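Local coordinates for protein farnesyl pyrophosphate synthetase (Staphylococcus aureus, PDB 5H9D) that probably builds the long-chain isoprenoid heptaprenyl diphosphate by magnesium-dependent condensation of allylic and isopentenyl diphosphates, at residues G39-R44 with M203-I208; R192-I197 with S305-L310; P246-K251 with I268-K273. All coordinates share one frame; numbering follows the deposited sequence.

In the fold
Contacts 1 and 2 share helix 188-215 and lie with their centres about 14 Å apart, while contact 3 sits far out at one end of the folded chain, its centre about 27 Å from the centre of the chain. Contact 1, close to that centre, brings charge to an aromatic ring: K41 and R44 meet the F205 ring, and K41 also binds a phosphate. Contact 2, farther out, joins helix 188-215 to the C-terminal helix 302-315 through aliphatic tips alone. Contact 3 ties two consecutive short helices together around a phenyl ring, with a lysine salt bridge beside it. All three touching residues of contact 2 are buried; in contact 3 F248 and I271 are buried and I270 partly exposed, and K41 in contact 1 is exposed.

Contact 1 of 3, residues G39-R44 with M203-I208; sequences GGKRVR and MSFQII. With PO4 (phosphate ion), chain G.
The phenyl ring of F205 meets K41 at its edge: the CE methylene lies in the ring plane, 3.8 Å from F205 CZ and equally near CE1. A second cationic side chain arrives at a slant, R44 NH2 standing 4.3 Å from F205 CE2, on the guanidinium end of an arginine whose CB does not itself point at the helix. The ring reaches out from helix 188-215 because F205 CG is anti to the backbone N (chi1 -173°), and K41 and F205 run alongside one another, pointing opposite ways. The lysine chain bends about its CD-CE bond (chi4 -65°), which turns NZ to the phosphate, with a 2.7 Å hydrogen bond from K41 NZ to PO4 O1. G40 has no side chain, so the ion can settle against the backbone, its O2 3.6 Å from G40 CA. R42, at the N-cap position of helix 43-51, turns elsewhere and forms a salt bridge with E14. R44 touches E72 and H75 of helix 62-85, and F205 also packs on T169 and R317. The phosphate, probably from the crystallisation liquor, lies beside the GGKRxR motif, which in relatives binds the diphosphate of isopentenyl diphosphate; F205 opens the FQxxDD motif, the second aspartate-rich region of the trans-prenyltransferases. Their meeting is consistent with the diphosphate-binding active site of that family.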
ATOM      1  N   GLY A  39      -3.412  12.929 -12.418  1.00 60.35           N
ATOM      2  CA  GLY A  39      -2.792  11.857 -13.190  1.00 61.14           C
ATOM      3  C   GLY A  39      -1.352  11.412 -13.293  1.00 61.59           C
ATOM      4  O   GLY A  39      -0.423  12.213 -13.412  1.00 64.33           O
ATOM      5  N   GLY A  40      -1.194  10.092 -13.277  1.00 60.53           N
ATOM      6  CA  GLY A  40       0.102   9.455 -13.412  1.00 58.39           C
ATOM      7  C   GLY A  40       0.027   8.556 -14.640  1.00 57.83           C
ATOM      8  O   GLY A  40      -0.981   8.551 -15.326  1.00 55.66           O
ATOM      9  N   LYS A  41       1.057   7.758 -14.891  1.00 58.47           N
ATOM     10  CA  LYS A  41       1.096   6.912 -16.090  1.00 60.34           C
ATOM     11  C   LYS A  41       0.359   5.584 -16.119  1.00 60.14           C
ATOM     12  O   LYS A  41       0.423   4.871 -17.114  1.00 59.64           O
ATOM     13  CB  LYS A  41       2.553   6.677 -16.506  1.00 61.89           C
ATOM     14  CG  LYS A  41       3.513   6.472 -15.320  1.00 65.14           C
ATOM     15  CD  LYS A  41       4.979   6.542 -15.744  1.00 63.87           C
ATOM     16  CE  LYS A  41       5.885   6.464 -14.553  1.00 66.40           C
ATOM     17  NZ  LYS A  41       5.737   7.629 -13.648  1.00 68.21           N
ATOM     18  N   ARG A  42      -0.321   5.232 -15.038  1.00 59.34           N
ATOM     19  CA  ARG A  42      -1.081   4.000 -15.035  1.00 57.23           C
ATOM     20  C   ARG A  42      -0.306   2.804 -15.591  1.00 56.47           C
ATOM     21  O   ARG A  42      -0.863   1.988 -16.334  1.00 54.80           O
ATOM     22  CB  ARG A  42      -2.339   4.208 -15.869  1.00 56.40           C
ATOM     23  CG  ARG A  42      -3.105   5.455 -15.525  1.00 55.62           C
ATOM     24  CD  ARG A  42      -3.785   5.337 -14.157  1.00 55.69           C
ATOM     25  NE  ARG A  42      -4.599   6.516 -13.875  1.00 52.65           N
ATOM     26  CZ  ARG A  42      -4.112   7.696 -13.501  1.00 52.54           C
ATOM     27  NH1 ARG A  42      -2.815   7.869 -13.357  1.00 53.64           N
ATOM     28  NH2 ARG A  42      -4.926   8.712 -13.274  1.00 54.13           N
ATOM     29  N   VAL A  43       0.969   2.680 -15.228  1.00 56.17           N
ATOM     30  CA  VAL A  43       1.767   1.555 -15.720  1.00 54.62           C
ATOM     31  C   VAL A  43       1.264   0.200 -15.205  1.00 52.74           C
ATOM     32  O   VAL A  43       1.125  -0.718 -15.995  1.00 52.36           O
ATOM     33  CB  VAL A  43       3.290   1.750 -15.401  1.00 55.75           C
ATOM     34  CG1 VAL A  43       3.514   3.140 -14.879  1.00 58.45           C
ATOM     35  CG2 VAL A  43       3.803   0.731 -14.391  1.00 55.25           C
ATOM     36  N   ARG A  44       0.979   0.086 -13.902  1.00 52.67           N
ATOM     37  CA  ARG A  44       0.491  -1.173 -13.310  1.00 50.90           C
ATOM     38  C   ARG A  44      -0.740  -1.692 -14.063  1.00 50.56           C
ATOM     39  O   ARG A  44      -0.766  -2.841 -14.499  1.00 49.60           O
ATOM     40  CB  ARG A  44       0.188  -0.979 -11.814  1.00 51.48           C
ATOM     41  CG  ARG A  44       1.292  -1.451 -10.862  1.00 53.40           C
ATOM     42  CD  ARG A  44       1.576  -0.509  -9.689  1.00 51.65           C
ATOM     43  NE  ARG A  44       2.147   0.748 -10.162  1.00 51.77           N
ATOM     44  CZ  ARG A  44       3.304   1.252  -9.751  1.00 49.34           C
ATOM     45  NH1 ARG A  44       4.036   0.616  -8.851  1.00 50.24           N
ATOM     46  NH2 ARG A  44       3.730   2.401 -10.236  1.00 49.57           N
ATOM     47  N   MET A 203      12.572  -3.492 -11.531  1.00 54.06           N
ATOM     48  CA  MET A 203      13.893  -3.171 -10.979  1.00 54.91           C
ATOM     49  C   MET A 203      14.498  -2.034 -11.794  1.00 55.64           C
ATOM     50  O   MET A 203      15.008  -1.051 -11.240  1.00 57.29           O
ATOM     51  CB  MET A 203      14.823  -4.396 -11.027  1.00 54.02           C
ATOM     52  CG  MET A 203      14.356  -5.576 -10.152  1.00 52.04           C
ATOM     53  SD  MET A 203      14.499  -5.263  -8.396  1.00 55.13           S
ATOM     54  CE  MET A 203      16.266  -4.947  -8.232  1.00 47.72           C
ATOM     55  N   SER A 204      14.425  -2.159 -13.112  1.00 54.51           N
ATOM     56  CA  SER A 204      14.939  -1.123 -13.990  1.00 55.80           C
ATOM     57  C   SER A 204      14.213   0.208 -13.755  1.00 56.64           C
ATOM     58  O   SER A 204      14.823   1.283 -13.724  1.00 56.30           O
ATOM     59  CB  SER A 204      14.746  -1.535 -15.432  1.00 57.52           C
ATOM     60  OG  SER A 204      14.660  -0.379 -16.242  1.00 62.94           O
ATOM     61  N   PHE A 205      12.896   0.105 -13.600  1.00 56.20           N
ATOM     62  CA  PHE A 205      12.018   1.225 -13.368  1.00 54.51           C
ATOM     63  C   PHE A 205      12.585   2.110 -12.264  1.00 55.55           C
ATOM     64  O   PHE A 205      12.923   3.275 -12.496  1.00 55.96           O
ATOM     65  CB  PHE A 205      10.644   0.680 -12.963  1.00 55.01           C
ATOM     66  CG  PHE A 205       9.559   1.739 -12.859  1.00 57.60           C
ATOM     67  CD1 PHE A 205       9.257   2.565 -13.933  1.00 57.98           C
ATOM     68  CD2 PHE A 205       8.805   1.870 -11.701  1.00 56.68           C
ATOM     69  CE1 PHE A 205       8.222   3.493 -13.847  1.00 57.17           C
ATOM     70  CE2 PHE A 205       7.775   2.787 -11.617  1.00 57.09           C
ATOM     71  CZ  PHE A 205       7.483   3.594 -12.684  1.00 56.44           C
ATOM     72  N   GLN A 206      12.680   1.538 -11.062  1.00 55.10           N
ATOM     73  CA  GLN A 206      13.182   2.228  -9.878  1.00 53.49           C
ATOM     74  C   GLN A 206      14.610   2.746 -10.025  1.00 52.85           C
ATOM     75  O   GLN A 206      14.920   3.848  -9.579  1.00 49.72           O
ATOM     76  CB  GLN A 206      13.104   1.298  -8.647  1.00 53.98           C
ATOM     77  CG  GLN A 206      13.418   1.992  -7.308  1.00 51.49           C
ATOM     78  CD  GLN A 206      12.512   3.223  -7.069  1.00 51.83           C
ATOM     79  OE1 GLN A 206      11.291   3.089  -6.916  1.00 45.97           O
ATOM     80  NE2 GLN A 206      13.120   4.425  -7.059  1.00 49.72           N
ATOM     81  N   ILE A 207      15.483   1.956 -10.635  1.00 53.44           N
ATOM     82  CA  ILE A 207      16.844   2.417 -10.780  1.00 55.83           C
ATOM     83  C   ILE A 207      16.834   3.709 -11.586  1.00 58.24           C
ATOM     84  O   ILE A 207      17.599   4.633 -11.320  1.00 57.75           O
ATOM     85  CB  ILE A 207      17.736   1.361 -11.445  1.00 53.97           C
ATOM     86  CG1 ILE A 207      17.885   0.159 -10.509  1.00 53.64           C
ATOM     87  CG2 ILE A 207      19.088   1.967 -11.748  1.00 51.61           C
ATOM     88  CD1 ILE A 207      18.753  -0.955 -11.015  1.00 52.19           C
ATOM     89  N   ILE A 208      15.929   3.791 -12.549  1.00 60.27           N
ATOM     90  CA  ILE A 208      15.841   4.993 -13.354  1.00 63.18           C
ATOM     91  C   ILE A 208      15.395   6.185 -12.522  1.00 64.71           C
ATOM     92  O   ILE A 208      15.986   7.255 -12.636  1.00 67.50           O
ATOM     93  CB  ILE A 208      14.947   4.765 -14.588  1.00 63.63           C
ATOM     94  CG1 ILE A 208      15.794   4.081 -15.662  1.00 62.28           C
ATOM     95  CG2 ILE A 208      14.361   6.073 -15.108  1.00 62.29           C
ATOM     96  CD1 ILE A 208      14.994   3.205 -16.599  1.00 65.58           C
TER
HETATM   97  P   PO4 G 501       3.347   8.117 -10.489  1.00109.82           P
HETATM   98  O1  PO4 G 501       4.648   7.881 -11.175  1.00107.62           O
HETATM   99  O2  PO4 G 501       2.246   7.517 -11.302  1.00107.28           O
HETATM  100  O3  PO4 G 501       3.374   7.486  -9.143  1.00108.81           O
HETATM  101  O4  PO4 G 501       3.119   9.582 -10.334  1.00107.68           O

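Contact 2 of 3, residues R192-I197 with S305-L310; sequences RKLKMI and SLLLSL
L307 sets one methyl group against the ends of two side chains of helix 188-215. Its CD2 comes to 4.0 Å from L194 CD2, and the same carbon stands 4.4 Å from I197 CD1, so a single branch of L307 serves both neighbours. The interaction is purely apolar, methyl against methyl. With chi1 near 180° (-166°), L307 extends away from its backbone N, which carries the branch point toward the other helix; L194, with CG beside its own backbone N (chi1 -70°), reaches across at a slant, its CB aimed past the partner and only its end closing in. The CB of I197, one turn on from L194, faces helix 302-315. The touch is light: the nearest CA pair, I197 CA and L307 CA, is 9.8 Å apart. In the all-helical isoprenoid synthase fold this is where the C-terminal helix lies along the helix that further on carries the FQxxDD motif. F47 and L50 of helix 43-51 pack on L307, F54 and A181 on L194, L294 and I295 of helix 276-296 on I197, and L298 on both L194 and I197. L194 O accepts a hydrogen bond from T177 OG1 of helix 158-183, and L307 O one from T311 OG1 of its own helix. Away from the interface, M196 SD sits 3.7 Å above the plane of the R192 guanidinium, over its centre.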
ATOM      1  N   ARG A 192       5.147 -17.798 -15.402  1.00 72.57           N
ATOM      2  CA  ARG A 192       6.470 -17.697 -14.817  1.00 71.37           C
ATOM      3  C   ARG A 192       7.269 -16.706 -15.659  1.00 69.56           C
ATOM      4  O   ARG A 192       8.057 -15.916 -15.140  1.00 68.25           O
ATOM      5  CB  ARG A 192       7.151 -19.066 -14.805  1.00 73.09           C
ATOM      6  CG  ARG A 192       7.745 -19.434 -13.450  1.00 76.03           C
ATOM      7  CD  ARG A 192       8.942 -18.565 -13.100  1.00 77.90           C
ATOM      8  NE  ARG A 192      10.208 -19.179 -13.491  1.00 80.27           N
ATOM      9  CZ  ARG A 192      10.595 -19.443 -14.741  1.00 81.10           C
ATOM     10  NH1 ARG A 192       9.816 -19.151 -15.780  1.00 80.68           N
ATOM     11  NH2 ARG A 192      11.784 -20.002 -14.948  1.00 80.32           N
ATOM     12  N   LYS A 193       7.032 -16.734 -16.964  1.00 67.57           N
ATOM     13  CA  LYS A 193       7.718 -15.833 -17.874  1.00 66.36           C
ATOM     14  C   LYS A 193       7.333 -14.374 -17.586  1.00 64.16           C
ATOM     15  O   LYS A 193       8.185 -13.499 -17.468  1.00 60.99           O
ATOM     16  CB  LYS A 193       7.363 -16.180 -19.320  1.00 67.76           C
ATOM     17  CG  LYS A 193       8.465 -15.870 -20.289  1.00 69.63           C
ATOM     18  CD  LYS A 193       9.615 -16.812 -20.025  1.00 73.99           C
ATOM     19  CE  LYS A 193       9.289 -18.262 -20.498  1.00 76.01           C
ATOM     20  NZ  LYS A 193       9.083 -18.363 -21.997  1.00 74.11           N
ATOM     21  N   LEU A 194       6.039 -14.117 -17.469  1.00 63.31           N
ATOM     22  CA  LEU A 194       5.581 -12.764 -17.208  1.00 62.04           C
ATOM     23  C   LEU A 194       5.884 -12.319 -15.778  1.00 61.34           C
ATOM     24  O   LEU A 194       6.131 -11.138 -15.532  1.00 60.97           O
ATOM     25  CB  LEU A 194       4.104 -12.653 -17.567  1.00 61.30           C
ATOM     26  CG  LEU A 194       3.961 -12.740 -19.098  1.00 59.83           C
ATOM     27  CD1 LEU A 194       2.522 -13.037 -19.497  1.00 59.60           C
ATOM     28  CD2 LEU A 194       4.439 -11.450 -19.718  1.00 58.39           C
ATOM     29  N   LYS A 195       5.899 -13.254 -14.833  1.00 60.34           N
ATOM     30  CA  LYS A 195       6.267 -12.872 -13.481  1.00 59.85           C
ATOM     31  C   LYS A 195       7.699 -12.295 -13.555  1.00 58.19           C
ATOM     32  O   LYS A 195       7.959 -11.205 -13.048  1.00 58.28           O
ATOM     33  CB  LYS A 195       6.232 -14.077 -12.538  1.00 62.60           C
ATOM     34  CG  LYS A 195       6.549 -13.731 -11.060  1.00 64.12           C
ATOM     35  CD  LYS A 195       7.507 -14.761 -10.406  1.00 67.06           C
ATOM     36  CE  LYS A 195       6.850 -16.110 -10.079  1.00 70.19           C
ATOM     37  NZ  LYS A 195       6.206 -16.170  -8.708  1.00 71.64           N
ATOM     38  N   MET A 196       8.614 -13.019 -14.200  1.00 56.42           N
ATOM     39  CA  MET A 196      10.002 -12.561 -14.352  1.00 56.35           C
ATOM     40  C   MET A 196      10.173 -11.289 -15.210  1.00 56.25           C
ATOM     41  O   MET A 196      10.963 -10.406 -14.842  1.00 56.40           O
ATOM     42  CB  MET A 196      10.905 -13.683 -14.910  1.00 53.83           C
ATOM     43  CG  MET A 196      11.080 -14.842 -13.942  1.00 53.99           C
ATOM     44  SD  MET A 196      12.177 -16.081 -14.537  0.25 51.52           S
ATOM     45  CE  MET A 196      13.594 -15.517 -13.783  1.00 52.69           C
ATOM     46  N   ILE A 197       9.451 -11.192 -16.336  1.00 54.82           N
ATOM     47  CA  ILE A 197       9.535 -10.007 -17.197  1.00 53.52           C
ATOM     48  C   ILE A 197       9.165  -8.766 -16.374  1.00 53.27           C
ATOM     49  O   ILE A 197       9.895  -7.758 -16.352  1.00 51.58           O
ATOM     50  CB  ILE A 197       8.551 -10.071 -18.372  1.00 53.42           C
ATOM     51  CG1 ILE A 197       8.978 -11.158 -19.360  1.00 52.25           C
ATOM     52  CG2 ILE A 197       8.477  -8.705 -19.053  1.00 54.13           C
ATOM     53  CD1 ILE A 197       8.064 -11.317 -20.517  1.00 48.83           C
ATOM     54  N   SER A 305       4.188  -7.398 -29.473  1.00 65.15           N
ATOM     55  CA  SER A 305       4.734  -6.180 -30.069  1.00 64.20           C
ATOM     56  C   SER A 305       4.530  -4.974 -29.151  1.00 63.97           C
ATOM     57  O   SER A 305       5.313  -4.016 -29.162  1.00 64.10           O
ATOM     58  CB  SER A 305       4.059  -5.873 -31.413  1.00 64.33           C
ATOM     59  OG  SER A 305       4.358  -6.828 -32.411  1.00 66.43           O
ATOM     60  N   LEU A 306       3.455  -5.014 -28.371  1.00 64.18           N
ATOM     61  CA  LEU A 306       3.128  -3.918 -27.467  1.00 63.17           C
ATOM     62  C   LEU A 306       3.979  -3.960 -26.227  1.00 61.36           C
ATOM     63  O   LEU A 306       4.432  -2.940 -25.758  1.00 61.21           O
ATOM     64  CB  LEU A 306       1.636  -3.948 -27.107  1.00 64.95           C
ATOM     65  CG  LEU A 306       0.705  -3.398 -28.214  1.00 65.17           C
ATOM     66  CD1 LEU A 306      -0.749  -3.737 -27.934  1.00 63.57           C
ATOM     67  CD2 LEU A 306       0.897  -1.898 -28.314  1.00 65.21           C
ATOM     68  N   LEU A 307       4.209  -5.152 -25.706  1.00 61.44           N
ATOM     69  CA  LEU A 307       5.045  -5.309 -24.528  1.00 61.25           C
ATOM     70  C   LEU A 307       6.465  -4.894 -24.924  1.00 62.15           C
ATOM     71  O   LEU A 307       7.098  -4.135 -24.195  1.00 63.22           O
ATOM     72  CB  LEU A 307       4.988  -6.764 -24.056  1.00 59.74           C
ATOM     73  CG  LEU A 307       5.481  -7.243 -22.691  1.00 57.69           C
ATOM     74  CD1 LEU A 307       4.870  -6.460 -21.576  1.00 53.22           C
ATOM     75  CD2 LEU A 307       5.114  -8.731 -22.563  1.00 56.92           C
ATOM     76  N   LEU A 308       6.953  -5.371 -26.077  1.00 62.54           N
ATOM     77  CA  LEU A 308       8.293  -5.013 -26.567  1.00 64.29           C
ATOM     78  C   LEU A 308       8.419  -3.494 -26.674  1.00 65.48           C
ATOM     79  O   LEU A 308       9.404  -2.902 -26.238  1.00 65.38           O
ATOM     80  CB  LEU A 308       8.572  -5.638 -27.941  1.00 63.65           C
ATOM     81  CG  LEU A 308       9.070  -7.089 -27.986  1.00 64.11           C
ATOM     82  CD1 LEU A 308       8.613  -7.745 -29.286  1.00 65.38           C
ATOM     83  CD2 LEU A 308      10.564  -7.133 -27.876  1.00 62.69           C
ATOM     84  N   SER A 309       7.407  -2.876 -27.265  1.00 66.88           N
ATOM     85  CA  SER A 309       7.361  -1.428 -27.409  1.00 67.60           C
ATOM     86  C   SER A 309       7.341  -0.727 -26.039  1.00 68.40           C
ATOM     87  O   SER A 309       8.137   0.168 -25.778  1.00 69.15           O
ATOM     88  CB  SER A 309       6.114  -1.045 -28.197  1.00 66.40           C
ATOM     89  OG  SER A 309       6.003   0.357 -28.294  1.00 68.07           O
ATOM     90  N   LEU A 310       6.420  -1.130 -25.170  1.00 69.01           N
ATOM     91  CA  LEU A 310       6.316  -0.534 -23.849  1.00 70.09           C
ATOM     92  C   LEU A 310       7.588  -0.777 -23.027  1.00 70.21           C
ATOM     93  O   LEU A 310       8.056   0.106 -22.328  1.00 70.20           O
ATOM     94  CB  LEU A 310       5.092  -1.085 -23.103  1.00 70.28           C
ATOM     95  CG  LEU A 310       4.904  -0.612 -21.643  1.00 73.25           C
ATOM     96  CD1 LEU A 310       4.674   0.904 -21.602  1.00 71.86           C
ATOM     97  CD2 LEU A 310       3.721  -1.336 -20.997  1.00 72.89           C
TER

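Contact 3 of 3, residues P246-K251 with I268-K273; sequences PDFKLK and IQIIRK
K251 NZ is held by two carboxylates of the opposing helix 261-272, forming a salt bridge with E263 and a longer, weak ion pair with E266. That lysine extends from the same helix as F248 and also packs on C267, so a charged link lies alongside the apolar contact; the pairing probably favours the charged form of the ammonium. Next to it F248 directs its ring at two successive isoleucines. F248 CD1 is 4.1 Å from I270 CG2, and the neighbouring F248 CE1 is equally close to I270 CB, while the far end of the ring, F248 CZ, stands 4.1 Å from I271 CG1. A chi1 of -172° swings the ring of F248 to the side of CB away from its own N and out over the gap. Both isoleucines come to it obliquely, neither squarely over a face nor at an edge. I270 lies alongside F248, pointing the other way, while I271 stands roughly perpendicular to it and brings its CG1 in from a CB that does not aim at the ring. The two short helices, 246-253 and 261-272, follow one another in the chain, forming an antiparallel helical hairpin at the periphery of the all-helical prenyltransferase fold, with F248 CA and I270 CA 8.5 Å apart. Helix 236-243 packs on the ring through I238, E241 and M242, and E241 also touches I271. F214, near the end of helix 188-215, lies against I268 and I271. Within helix 246-253 the backbone bond from K251 N to D247 O measures 2.9 Å.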
ATOM      1  N   PRO A 246      36.849   6.925  -1.839  1.00 83.18           N
ATOM      2  CA  PRO A 246      36.977   6.983  -0.379  1.00 83.86           C
ATOM      3  C   PRO A 246      36.804   8.361   0.271  1.00 84.57           C
ATOM      4  O   PRO A 246      36.588   8.450   1.481  1.00 86.72           O
ATOM      5  CB  PRO A 246      38.356   6.361  -0.120  1.00 83.77           C
ATOM      6  CG  PRO A 246      39.090   6.556  -1.406  1.00 83.34           C
ATOM      7  CD  PRO A 246      38.030   6.282  -2.439  1.00 83.73           C
ATOM      8  N   ASP A 247      36.897   9.433  -0.506  1.00 84.71           N
ATOM      9  CA  ASP A 247      36.695  10.774   0.065  1.00 85.63           C
ATOM     10  C   ASP A 247      35.189  10.989   0.210  1.00 84.70           C
ATOM     11  O   ASP A 247      34.707  11.434   1.252  1.00 83.74           O
ATOM     12  CB  ASP A 247      37.236  11.871  -0.858  1.00 88.03           C
ATOM     13  CG  ASP A 247      38.708  11.745  -1.108  1.00 90.60           C
ATOM     14  OD1 ASP A 247      39.125  11.861  -2.287  1.00 92.73           O
ATOM     15  OD2 ASP A 247      39.445  11.535  -0.125  1.00 91.62           O
ATOM     16  N   PHE A 248      34.470  10.680  -0.871  1.00 83.28           N
ATOM     17  CA  PHE A 248      33.029  10.819  -0.928  1.00 81.77           C
ATOM     18  C   PHE A 248      32.402   9.868   0.100  1.00 81.43           C
ATOM     19  O   PHE A 248      31.371  10.185   0.701  1.00 82.02           O
ATOM     20  CB  PHE A 248      32.537  10.488  -2.343  1.00 80.51           C
ATOM     21  CG  PHE A 248      31.078  10.784  -2.571  1.00 79.29           C
ATOM     22  CD1 PHE A 248      30.629  12.094  -2.689  1.00 79.59           C
ATOM     23  CD2 PHE A 248      30.152   9.751  -2.662  1.00 78.37           C
ATOM     24  CE1 PHE A 248      29.278  12.368  -2.896  1.00 79.39           C
ATOM     25  CE2 PHE A 248      28.806  10.018  -2.865  1.00 77.30           C
ATOM     26  CZ  PHE A 248      28.369  11.322  -2.983  1.00 77.60           C
ATOM     27  N   LYS A 249      33.020   8.709   0.309  1.00 79.14           N
ATOM     28  CA  LYS A 249      32.483   7.768   1.277  1.00 79.17           C
ATOM     29  C   LYS A 249      32.476   8.380   2.687  1.00 79.81           C
ATOM     30  O   LYS A 249      31.509   8.249   3.437  1.00 80.11           O
ATOM     31  CB  LYS A 249      33.289   6.467   1.265  1.00 77.76           C
ATOM     32  CG  LYS A 249      32.719   5.416   2.202  1.00 76.78           C
ATOM     33  CD  LYS A 249      33.420   4.087   2.064  1.00 77.10           C
ATOM     34  CE  LYS A 249      32.884   3.104   3.094  1.00 78.41           C
ATOM     35  NZ  LYS A 249      33.593   1.791   3.032  1.00 80.79           N
ATOM     36  N   LEU A 250      33.553   9.059   3.048  1.00 79.94           N
ATOM     37  CA  LEU A 250      33.628   9.684   4.361  1.00 79.69           C
ATOM     38  C   LEU A 250      32.724  10.905   4.334  1.00 78.25           C
ATOM     39  O   LEU A 250      32.156  11.305   5.348  1.00 78.17           O
ATOM     40  CB  LEU A 250      35.079  10.074   4.661  1.00 81.78           C
ATOM     41  CG  LEU A 250      36.051   8.893   4.461  1.00 82.27           C
ATOM     42  CD1 LEU A 250      37.452   9.381   4.062  1.00 80.58           C
ATOM     43  CD2 LEU A 250      36.062   8.058   5.746  1.00 81.52           C
ATOM     44  N   LYS A 251      32.562  11.475   3.151  1.00 77.32           N
ATOM     45  CA  LYS A 251      31.721  12.646   2.996  1.00 77.44           C
ATOM     46  C   LYS A 251      30.257  12.268   3.195  1.00 76.65           C
ATOM     47  O   LYS A 251      29.420  13.115   3.536  1.00 76.08           O
ATOM     48  CB  LYS A 251      31.942  13.268   1.618  1.00 77.79           C
ATOM     49  CG  LYS A 251      31.235  14.594   1.432  1.00 80.68           C
ATOM     50  CD  LYS A 251      31.840  15.361   0.262  1.00 83.28           C
ATOM     51  CE  LYS A 251      31.018  16.601  -0.076  1.00 84.15           C
ATOM     52  NZ  LYS A 251      30.938  17.527   1.089  1.00 86.06           N
ATOM     53  N   ILE A 268      25.352  16.103  -4.014  1.00 85.49           N
ATOM     54  CA  ILE A 268      24.557  15.888  -5.210  1.00 85.68           C
ATOM     55  C   ILE A 268      25.248  16.478  -6.444  1.00 86.32           C
ATOM     56  O   ILE A 268      24.999  16.049  -7.566  1.00 86.58           O
ATOM     57  CB  ILE A 268      23.099  16.442  -5.041  1.00 85.08           C
ATOM     58  CG1 ILE A 268      22.711  17.312  -6.237  1.00 83.95           C
ATOM     59  CG2 ILE A 268      22.951  17.168  -3.713  1.00 82.67           C
ATOM     60  CD1 ILE A 268      21.254  17.770  -6.193  1.00 83.43           C
ATOM     61  N   GLN A 269      26.149  17.433  -6.232  1.00 87.06           N
ATOM     62  CA  GLN A 269      26.877  18.054  -7.345  1.00 86.97           C
ATOM     63  C   GLN A 269      28.030  17.182  -7.808  1.00 86.29           C
ATOM     64  O   GLN A 269      28.476  17.303  -8.933  1.00 85.38           O
ATOM     65  CB  GLN A 269      27.437  19.421  -6.938  1.00 87.35           C
ATOM     66  CG  GLN A 269      27.109  20.536  -7.920  1.00 88.32           C
ATOM     67  CD  GLN A 269      25.610  20.795  -8.016  1.00 89.31           C
ATOM     68  OE1 GLN A 269      24.968  21.190  -7.032  1.00 88.55           O
ATOM     69  NE2 GLN A 269      25.041  20.567  -9.200  1.00 88.59           N
ATOM     70  N   ILE A 270      28.517  16.317  -6.923  1.00 86.81           N
ATOM     71  CA  ILE A 270      29.622  15.424  -7.245  1.00 87.19           C
ATOM     72  C   ILE A 270      29.122  14.217  -8.031  1.00 87.48           C
ATOM     73  O   ILE A 270      29.793  13.737  -8.942  1.00 88.63           O
ATOM     74  CB  ILE A 270      30.349  14.926  -5.965  1.00 86.85           C
ATOM     75  CG1 ILE A 270      31.051  16.093  -5.263  1.00 87.28           C
ATOM     76  CG2 ILE A 270      31.363  13.857  -6.328  1.00 86.32           C
ATOM     77  CD1 ILE A 270      32.130  16.787  -6.104  1.00 88.50           C
ATOM     78  N   ILE A 271      27.939  13.729  -7.679  1.00 87.29           N
ATOM     79  CA  ILE A 271      27.368  12.576  -8.357  1.00 86.40           C
ATOM     80  C   ILE A 271      27.151  12.833  -9.851  1.00 85.61           C
ATOM     81  O   ILE A 271      27.368  11.939 -10.678  1.00 84.98           O
ATOM     82  CB  ILE A 271      26.015  12.141  -7.691  1.00 85.73           C
ATOM     83  CG1 ILE A 271      26.278  11.223  -6.490  1.00 84.75           C
ATOM     84  CG2 ILE A 271      25.145  11.409  -8.693  1.00 86.14           C
ATOM     85  CD1 ILE A 271      26.945   9.873  -6.840  1.00 83.72           C
ATOM     86  N   ARG A 272      26.749  14.053 -10.193  1.00 84.79           N
ATOM     87  CA  ARG A 272      26.475  14.414 -11.582  1.00 85.06           C
ATOM     88  C   ARG A 272      27.645  14.360 -12.560  1.00 85.68           C
ATOM     89  O   ARG A 272      27.518  13.768 -13.638  1.00 86.20           O
ATOM     90  CB  ARG A 272      25.820  15.790 -11.637  1.00 84.32           C
ATOM     91  CG  ARG A 272      24.573  15.844 -10.783  1.00 84.91           C
ATOM     92  CD  ARG A 272      24.020  17.243 -10.663  1.00 85.90           C
ATOM     93  NE  ARG A 272      23.258  17.649 -11.835  1.00 87.19           N
ATOM     94  CZ  ARG A 272      22.407  18.672 -11.852  1.00 88.66           C
ATOM     95  NH1 ARG A 272      22.219  19.402 -10.752  1.00 88.94           N
ATOM     96  NH2 ARG A 272      21.715  18.942 -12.958  1.00 89.13           N
ATOM     97  N   LYS A 273      28.778  14.972 -12.224  1.00 85.44           N
ATOM     98  CA  LYS A 273      29.908  14.926 -13.149  1.00 86.18           C
ATOM     99  C   LYS A 273      30.613  13.583 -13.013  1.00 86.64           C
ATOM    100  O   LYS A 273      31.765  13.410 -13.442  1.00 87.14           O
ATOM    101  CB  LYS A 273      30.902  16.060 -12.875  1.00 86.98           C
ATOM    102  CG  LYS A 273      31.995  16.205 -13.966  1.00 89.18           C
ATOM    103  CD  LYS A 273      31.393  16.613 -15.328  1.00 90.63           C
ATOM    104  CE  LYS A 273      32.447  16.860 -16.411  1.00 90.65           C
ATOM    105  NZ  LYS A 273      33.135  15.624 -16.881  1.00 90.80           N
TER